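Local coordinates for carbohydrate kinase, pfkB family (PDB 3KTN) that is a putative 2-keto-3-deoxygluconate kinase of the PfkB (ribokinase-like) family, probably phosphorylating its sugar acid substrate, and binds magnesium, at the interface of chains A and B and the interface of chains A and C. Residues are numbered along the deposited sequence; one frame, centred on the assembly and turned at random. Chains: chain A/B/C, Carbohydrate kinase, pfkB family.

Contact 1: the interface of chains A and B. Residues chain A 22, 25, 96, 99; chain B 309, 312-313, 324.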
HETATM    1  N   MSE A  22       3.499 -14.445  -2.455  1.00 24.47           N
HETATM    2  CA  MSE A  22       2.792 -15.406  -3.296  1.00 27.27           C
HETATM    3  C   MSE A  22       1.314 -15.054  -3.326  1.00 26.01           C
HETATM    4  O   MSE A  22       0.838 -14.295  -2.476  1.00 26.50           O
HETATM    5  CB  MSE A  22       2.973 -16.826  -2.744  1.00 29.55           C
HETATM    6  CG  MSE A  22       4.424 -17.275  -2.653  1.00 40.96           C
HETATM    7 SE   MSE A  22       4.629 -19.041  -1.840  1.00 55.79          SE
HETATM    8  CE  MSE A  22       4.811 -18.503  -0.010  1.00 52.84           C
ATOM      9  N   GLN A  25      -0.587 -15.526  -0.220  1.00 27.65           N
ATOM     10  CA  GLN A  25      -0.218 -14.709   0.931  1.00 26.07           C
ATOM     11  C   GLN A  25      -0.876 -13.338   0.966  1.00 25.27           C
ATOM     12  O   GLN A  25      -0.989 -12.737   2.032  1.00 25.89           O
ATOM     13  CB  GLN A  25       1.295 -14.499   0.982  1.00 26.66           C
ATOM     14  CG  GLN A  25       2.115 -15.737   1.268  1.00 25.29           C
ATOM     15  CD  GLN A  25       3.602 -15.441   1.252  1.00 25.66           C
ATOM     16  OE1 GLN A  25       4.191 -15.229   0.194  1.00 20.86           O
ATOM     17  NE2 GLN A  25       4.212 -15.409   2.430  1.00 23.51           N
ATOM     18  N   TYR A  96      12.817 -16.077  -5.432  1.00 27.08           N
ATOM     19  CA  TYR A  96      13.968 -15.555  -4.710  1.00 27.19           C
ATOM     20  C   TYR A  96      14.901 -16.735  -4.480  1.00 25.82           C
ATOM     21  O   TYR A  96      14.450 -17.821  -4.118  1.00 24.91           O
ATOM     22  CB  TYR A  96      13.508 -15.004  -3.361  1.00 25.63           C
ATOM     23  CG  TYR A  96      14.586 -14.310  -2.565  1.00 29.27           C
ATOM     24  CD1 TYR A  96      14.736 -12.927  -2.620  1.00 28.58           C
ATOM     25  CD2 TYR A  96      15.445 -15.036  -1.739  1.00 29.94           C
ATOM     26  CE1 TYR A  96      15.713 -12.277  -1.865  1.00 31.35           C
ATOM     27  CE2 TYR A  96      16.425 -14.399  -0.983  1.00 30.24           C
ATOM     28  CZ  TYR A  96      16.550 -13.019  -1.049  1.00 31.09           C
ATOM     29  OH  TYR A  96      17.499 -12.376  -0.291  1.00 29.27           O
ATOM     30  N   ARG A  99      14.027 -20.486  -5.018  1.00 28.61           N
ATOM     31  CA  ARG A  99      12.586 -20.575  -5.241  1.00 27.85           C
ATOM     32  C   ARG A  99      12.317 -19.909  -6.585  1.00 27.59           C
ATOM     33  O   ARG A  99      12.499 -18.702  -6.740  1.00 28.27           O
ATOM     34  CB  ARG A  99      11.810 -19.860  -4.137  1.00 25.27           C
ATOM     35  CG  ARG A  99      10.296 -19.890  -4.323  1.00 26.60           C
ATOM     36  CD  ARG A  99       9.578 -19.541  -3.006  1.00 27.00           C
ATOM     37  NE  ARG A  99       9.804 -18.158  -2.580  1.00 23.14           N
ATOM     38  CZ  ARG A  99       9.065 -17.126  -2.982  1.00 27.46           C
ATOM     39  NH1 ARG A  99       8.055 -17.322  -3.822  1.00 22.28           N
ATOM     40  NH2 ARG A  99       9.321 -15.900  -2.530  1.00 24.67           N
TER
ATOM     41  N   LEU B 309      14.207 -23.508   0.998  1.00 27.06           N
ATOM     42  CA  LEU B 309      13.093 -22.829   0.342  1.00 28.72           C
ATOM     43  C   LEU B 309      12.341 -21.915   1.302  1.00 28.55           C
ATOM     44  O   LEU B 309      11.932 -20.825   0.923  1.00 28.29           O
ATOM     45  CB  LEU B 309      12.116 -23.850  -0.245  1.00 27.97           C
ATOM     46  CG  LEU B 309      12.529 -24.543  -1.546  1.00 30.54           C
ATOM     47  CD1 LEU B 309      11.583 -25.697  -1.818  1.00 29.78           C
ATOM     48  CD2 LEU B 309      12.504 -23.540  -2.701  1.00 30.48           C
ATOM     49  N   THR B 312      13.453 -18.410   1.595  1.00 24.16           N
ATOM     50  CA  THR B 312      13.190 -17.518   0.472  1.00 24.59           C
ATOM     51  C   THR B 312      11.732 -17.061   0.463  1.00 25.39           C
ATOM     52  O   THR B 312      11.319 -16.276  -0.402  1.00 25.28           O
ATOM     53  CB  THR B 312      13.429 -18.213  -0.858  1.00 23.78           C
ATOM     54  OG1 THR B 312      12.343 -19.113  -1.105  1.00 23.54           O
ATOM     55  CG2 THR B 312      14.744 -18.991  -0.832  1.00 19.90           C
ATOM     56  N   ILE B 313      10.952 -17.568   1.417  1.00 24.16           N
ATOM     57  CA  ILE B 313       9.534 -17.233   1.523  1.00 23.80           C
ATOM     58  C   ILE B 313       9.320 -16.224   2.636  1.00 25.72           C
ATOM     59  O   ILE B 313       9.733 -16.448   3.772  1.00 26.81           O
ATOM     60  CB  ILE B 313       8.693 -18.506   1.793  1.00 23.92           C
ATOM     61  CG1 ILE B 313       8.805 -19.452   0.580  1.00 24.15           C
ATOM     62  CG2 ILE B 313       7.240 -18.130   2.083  1.00 20.26           C
ATOM     63  CD1 ILE B 313       8.054 -20.781   0.724  1.00 20.14           C
ATOM     64  N   GLN B 324       7.145 -28.829  -6.035  1.00 39.65           N
ATOM     65  CA  GLN B 324       8.052 -27.689  -6.036  1.00 39.91           C
ATOM     66  C   GLN B 324       9.425 -28.091  -5.507  1.00 38.32           C
ATOM     67  O   GLN B 324      10.452 -27.762  -6.101  1.00 39.19           O
ATOM     68  CB  GLN B 324       7.463 -26.555  -5.190  1.00 40.95           C
ATOM     69  CG  GLN B 324       8.406 -25.388  -4.929  1.00 44.88           C
ATOM     70  CD  GLN B 324       7.773 -24.325  -4.036  1.00 48.17           C
ATOM     71  OE1 GLN B 324       7.134 -24.643  -3.029  1.00 49.13           O
ATOM     72  NE2 GLN B 324       7.957 -23.059  -4.397  1.00 46.71           N
TER
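A:Arg99 reaches over the turn that follows helix 296-310 of chain B and takes hold of B:Thr312 with two of its nitrogens. It buries 64 Å² here, against 32 Å² each for B:Thr312 and B:Ile313. The grip is side-on. NE of A:Arg99 donates to the side-chain hydroxyl OG1 of B:Thr312 at 3.1 Å, and OG1 lies almost in the guanidinium plane, while NH2 donates to the backbone carbonyl O of B:Thr312 at 2.9 Å. The second bond is the straighter, 154° at the hydrogen, though NH2 is tilted from the plane of the carbonyl it meets. Arginine suits the place because one rigid, flat head can serve two acceptors of the same residue. Its chain leaves the backbone with CG anti to N (chi1 179°) and then bends at chi3 (66°), which turns the NE edge toward the threonine.

Threonine supplies an acceptor that is itself positioned: its OG1 donates to the carbonyl O of B:Leu309, on a lone pair and at 2.7 Å, tying the turn back to the last turn of helix 296-310. The hydroxyl thus donates its hydrogen to its own chain and accepts a hydrogen bond from chain A. The carbonyl O of A:Tyr96 lies near the threonine CB, and the tyrosine ring atom CD2 packs against the same carbon.

The aliphatic part of the arginine is used as well. CD of A:Arg99 rests 3.7 Å from CG1 of B:Ile313, the two side chains crossing at about a right angle. The backbone CA of A:Arg99 meets CD2 of B:Leu309 at 3.9 Å. The other branch of the isoleucine, CG2, faces the methyl end of A:Met22, a selenomethionine, whose backbone N is held by OE1 of A:Gln25 at 2.8 Å. This polar clasp with an apolar rim joins chains A and B in the deposited assembly, and may contribute to oligomer formation if that assembly persists in solution.

Contact 2: the interface of chains A and C. Residues chain A 85-87, 107, 110; chain C 86, 105-107.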
ATOM      1  N   ASP A  85     -13.674  -8.527 -26.494  1.00 43.49           N
ATOM      2  CA  ASP A  85     -14.039  -8.053 -25.166  1.00 46.22           C
ATOM      3  C   ASP A  85     -12.999  -8.429 -24.118  1.00 45.90           C
ATOM      4  O   ASP A  85     -12.907  -7.804 -23.062  1.00 51.02           O
ATOM      5  CB  ASP A  85     -15.369  -8.679 -24.754  1.00 49.08           C
ATOM      6  CG  ASP A  85     -16.467  -8.423 -25.755  1.00 54.78           C
ATOM      7  OD1 ASP A  85     -16.946  -7.269 -25.830  1.00 57.80           O
ATOM      8  OD2 ASP A  85     -16.846  -9.374 -26.472  1.00 57.43           O
ATOM      9  N   HIS A  86     -12.210  -9.446 -24.431  1.00 41.46           N
ATOM     10  CA  HIS A  86     -11.226  -9.988 -23.513  1.00 36.73           C
ATOM     11  C   HIS A  86      -9.770  -9.639 -23.824  1.00 35.08           C
ATOM     12  O   HIS A  86      -9.404  -9.369 -24.969  1.00 32.74           O
ATOM     13  CB  HIS A  86     -11.420 -11.511 -23.507  1.00 37.15           C
ATOM     14  CG  HIS A  86     -10.512 -12.256 -22.578  1.00 39.22           C
ATOM     15  ND1 HIS A  86     -10.721 -12.307 -21.216  1.00 38.09           N
ATOM     16  CD2 HIS A  86      -9.435 -13.038 -22.824  1.00 36.59           C
ATOM     17  CE1 HIS A  86      -9.816 -13.093 -20.664  1.00 36.36           C
ATOM     18  NE2 HIS A  86      -9.024 -13.551 -21.617  1.00 38.73           N
ATOM     19  N   ILE A  87      -8.943  -9.628 -22.783  1.00 32.13           N
ATOM     20  CA  ILE A  87      -7.515  -9.383 -22.945  1.00 30.55           C
ATOM     21  C   ILE A  87      -6.803 -10.545 -22.254  1.00 30.38           C
ATOM     22  O   ILE A  87      -7.204 -10.964 -21.164  1.00 30.24           O
ATOM     23  CB  ILE A  87      -7.069  -8.047 -22.304  1.00 30.21           C
ATOM     24  CG1 ILE A  87      -7.773  -6.875 -22.991  1.00 32.68           C
ATOM     25  CG2 ILE A  87      -5.558  -7.884 -22.448  1.00 28.95           C
ATOM     26  CD1 ILE A  87      -7.338  -5.502 -22.482  1.00 36.05           C
ATOM     27  N   ASN A 107      -6.805 -17.371 -19.872  1.00 33.13           N
ATOM     28  CA  ASN A 107      -7.190 -17.504 -21.274  1.00 34.88           C
ATOM     29  C   ASN A 107      -6.497 -16.474 -22.142  1.00 36.86           C
ATOM     30  O   ASN A 107      -6.548 -15.272 -21.878  1.00 37.89           O
ATOM     31  CB  ASN A 107      -8.701 -17.365 -21.459  1.00 37.05           C
ATOM     32  CG  ASN A 107      -9.119 -17.515 -22.916  1.00 38.97           C
ATOM     33  OD1 ASN A 107      -8.821 -16.662 -23.752  1.00 37.41           O
ATOM     34  ND2 ASN A 107      -9.796 -18.615 -23.227  1.00 40.22           N
ATOM     35  N   GLN A 110      -8.861 -16.313 -26.619  1.00 39.86           N
ATOM     36  CA  GLN A 110     -10.144 -15.638 -26.812  1.00 40.22           C
ATOM     37  C   GLN A 110     -10.005 -14.118 -26.688  1.00 38.49           C
ATOM     38  O   GLN A 110     -10.997 -13.412 -26.527  1.00 40.12           O
ATOM     39  CB  GLN A 110     -11.166 -16.124 -25.784  1.00 43.97           C
ATOM     40  CG  GLN A 110     -11.331 -17.630 -25.696  1.00 51.89           C
ATOM     41  CD  GLN A 110     -11.926 -18.228 -26.950  1.00 55.87           C
ATOM     42  OE1 GLN A 110     -11.298 -18.232 -28.012  1.00 58.44           O
ATOM     43  NE2 GLN A 110     -13.149 -18.738 -26.837  1.00 57.16           N
TER
ATOM     44  N   HIS C  86      -8.461 -21.816 -16.960  1.00 41.46           N
ATOM     45  CA  HIS C  86      -8.897 -20.444 -16.779  1.00 36.73           C
ATOM     46  C   HIS C  86      -9.979 -20.229 -15.721  1.00 35.08           C
ATOM     47  O   HIS C  86     -10.762 -21.128 -15.409  1.00 32.74           O
ATOM     48  CB  HIS C  86      -9.384 -19.952 -18.149  1.00 37.15           C
ATOM     49  CG  HIS C  86      -9.842 -18.526 -18.177  1.00 39.22           C
ATOM     50  ND1 HIS C  86      -8.964 -17.462 -18.199  1.00 38.09           N
ATOM     51  CD2 HIS C  86     -11.083 -17.992 -18.260  1.00 36.59           C
ATOM     52  CE1 HIS C  86      -9.644 -16.336 -18.300  1.00 36.36           C
ATOM     53  NE2 HIS C  86     -10.932 -16.628 -18.340  1.00 38.73           N
ATOM     54  N   TYR C 105     -16.313  -7.133 -17.427  1.00 26.78           N
ATOM     55  CA  TYR C 105     -16.078  -8.578 -17.450  1.00 29.44           C
ATOM     56  C   TYR C 105     -15.001  -9.003 -18.431  1.00 29.58           C
ATOM     57  O   TYR C 105     -14.795  -8.364 -19.462  1.00 30.20           O
ATOM     58  CB  TYR C 105     -17.363  -9.324 -17.829  1.00 29.07           C
ATOM     59  CG  TYR C 105     -18.462  -9.242 -16.807  1.00 30.36           C
ATOM     60  CD1 TYR C 105     -18.468 -10.075 -15.686  1.00 31.90           C
ATOM     61  CD2 TYR C 105     -19.492  -8.321 -16.946  1.00 31.02           C
ATOM     62  CE1 TYR C 105     -19.482  -9.985 -14.731  1.00 32.43           C
ATOM     63  CE2 TYR C 105     -20.501  -8.222 -16.002  1.00 33.48           C
ATOM     64  CZ  TYR C 105     -20.490  -9.052 -14.898  1.00 31.28           C
ATOM     65  OH  TYR C 105     -21.479  -8.912 -13.952  1.00 34.45           O
ATOM     66  N   GLN C 106     -14.317 -10.090 -18.098  1.00 30.86           N
ATOM     67  CA  GLN C 106     -13.297 -10.668 -18.967  1.00 31.07           C
ATOM     68  C   GLN C 106     -13.918 -11.994 -19.414  1.00 31.71           C
ATOM     69  O   GLN C 106     -15.082 -12.244 -19.110  1.00 31.01           O
ATOM     70  CB  GLN C 106     -12.007 -10.908 -18.190  1.00 31.04           C
ATOM     71  CG  GLN C 106     -11.160  -9.659 -18.009  1.00 33.26           C
ATOM     72  CD  GLN C 106     -10.171  -9.455 -19.143  1.00 36.22           C
ATOM     73  OE1 GLN C 106     -10.525  -8.951 -20.215  1.00 32.79           O
ATOM     74  NE2 GLN C 106      -8.913  -9.860 -18.912  1.00 32.88           N
ATOM     75  N   ASN C 107     -13.168 -12.834 -20.120  1.00 33.13           N
ATOM     76  CA  ASN C 107     -13.713 -14.109 -20.581  1.00 34.88           C
ATOM     77  C   ASN C 107     -14.266 -14.925 -19.431  1.00 36.86           C
ATOM     78  O   ASN C 107     -13.585 -15.176 -18.435  1.00 37.89           O
ATOM     79  CB  ASN C 107     -12.660 -14.940 -21.313  1.00 37.05           C
ATOM     80  CG  ASN C 107     -13.219 -16.267 -21.812  1.00 38.97           C
ATOM     81  OD1 ASN C 107     -13.541 -17.155 -21.022  1.00 37.41           O
ATOM     82  ND2 ASN C 107     -13.354 -16.395 -23.127  1.00 40.22           N
TER
HETATM   83  O   HOH W   1     -13.307 -14.085 -24.743  1.00 54.70           O
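Loop residues just before strand 88-93 of chain A meet those just after strand 101-105 of chain C in a two-fold symmetric interface, where each histidine-asparagine pair has a twin with the chains exchanged. The ring of A:His86 lies against C:Asn107, whose CB sits over one ring face, 3.5 Å from the centroid and displaced toward the rim. A chi1 of -178° points the imidazole away from its own backbone N and toward chain C. Its ND1 is 2.7 Å from the backbone N of C:Asn107, a hydrogen bond in which the amide donates and ND1 accepts. The opposite ring nitrogen, NE2, donates within its own chain to O of A:Asn107 at 3.0 Å; the acceptor lies in the ring plane, although the donor stands well above the carbonyl plane. Histidine fits because its two ring nitrogens can act in opposite senses, and together these bonds would fix the ring's rotation.

C:Gln106 reads the backbone of A:Ile87 with both ends of its amide. OE1 accepts from N of A:Ile87 at 3.1 Å, and NE2 donates to O of the same residue at 3.0 Å, on a lone pair in the carbonyl plane. Glutamine matches this donor-and-acceptor pair as a strand neighbour would, its chain folded at chi2 (-90°) to present the amide.

Within chain A, OD1 of A:Asn107 accepts from N of A:Gln110, bracing the turn. Across the interface, the amide ND2 of C:Asn107 packs beside CB and CG of A:Gln110 and bonds a water at 2.8 Å, which in turn lies 3.0 Å from the carbonyl O of A:Gln110.

The centres of the C-alpha atoms of contact 1 and contact 2 lie about 29 Å apart, and the two share no residue, but in chain A both draw on the stretch around strands 88-93 and 101-105. A:Tyr96 and A:Arg99, in the connection between those strands, face chain B, whereas loop residues flanking the other ends of these strands face chain C. The segment thus presents its connecting loop to one neighbour and its flanking loops to another. Contact 2 belongs to a two-fold symmetric interface; that of contact 1 is not an exact two-fold. Combining both joints is consistent with linking subunits into the deposited six-copy assembly, whose biological standing the structure alone does not show.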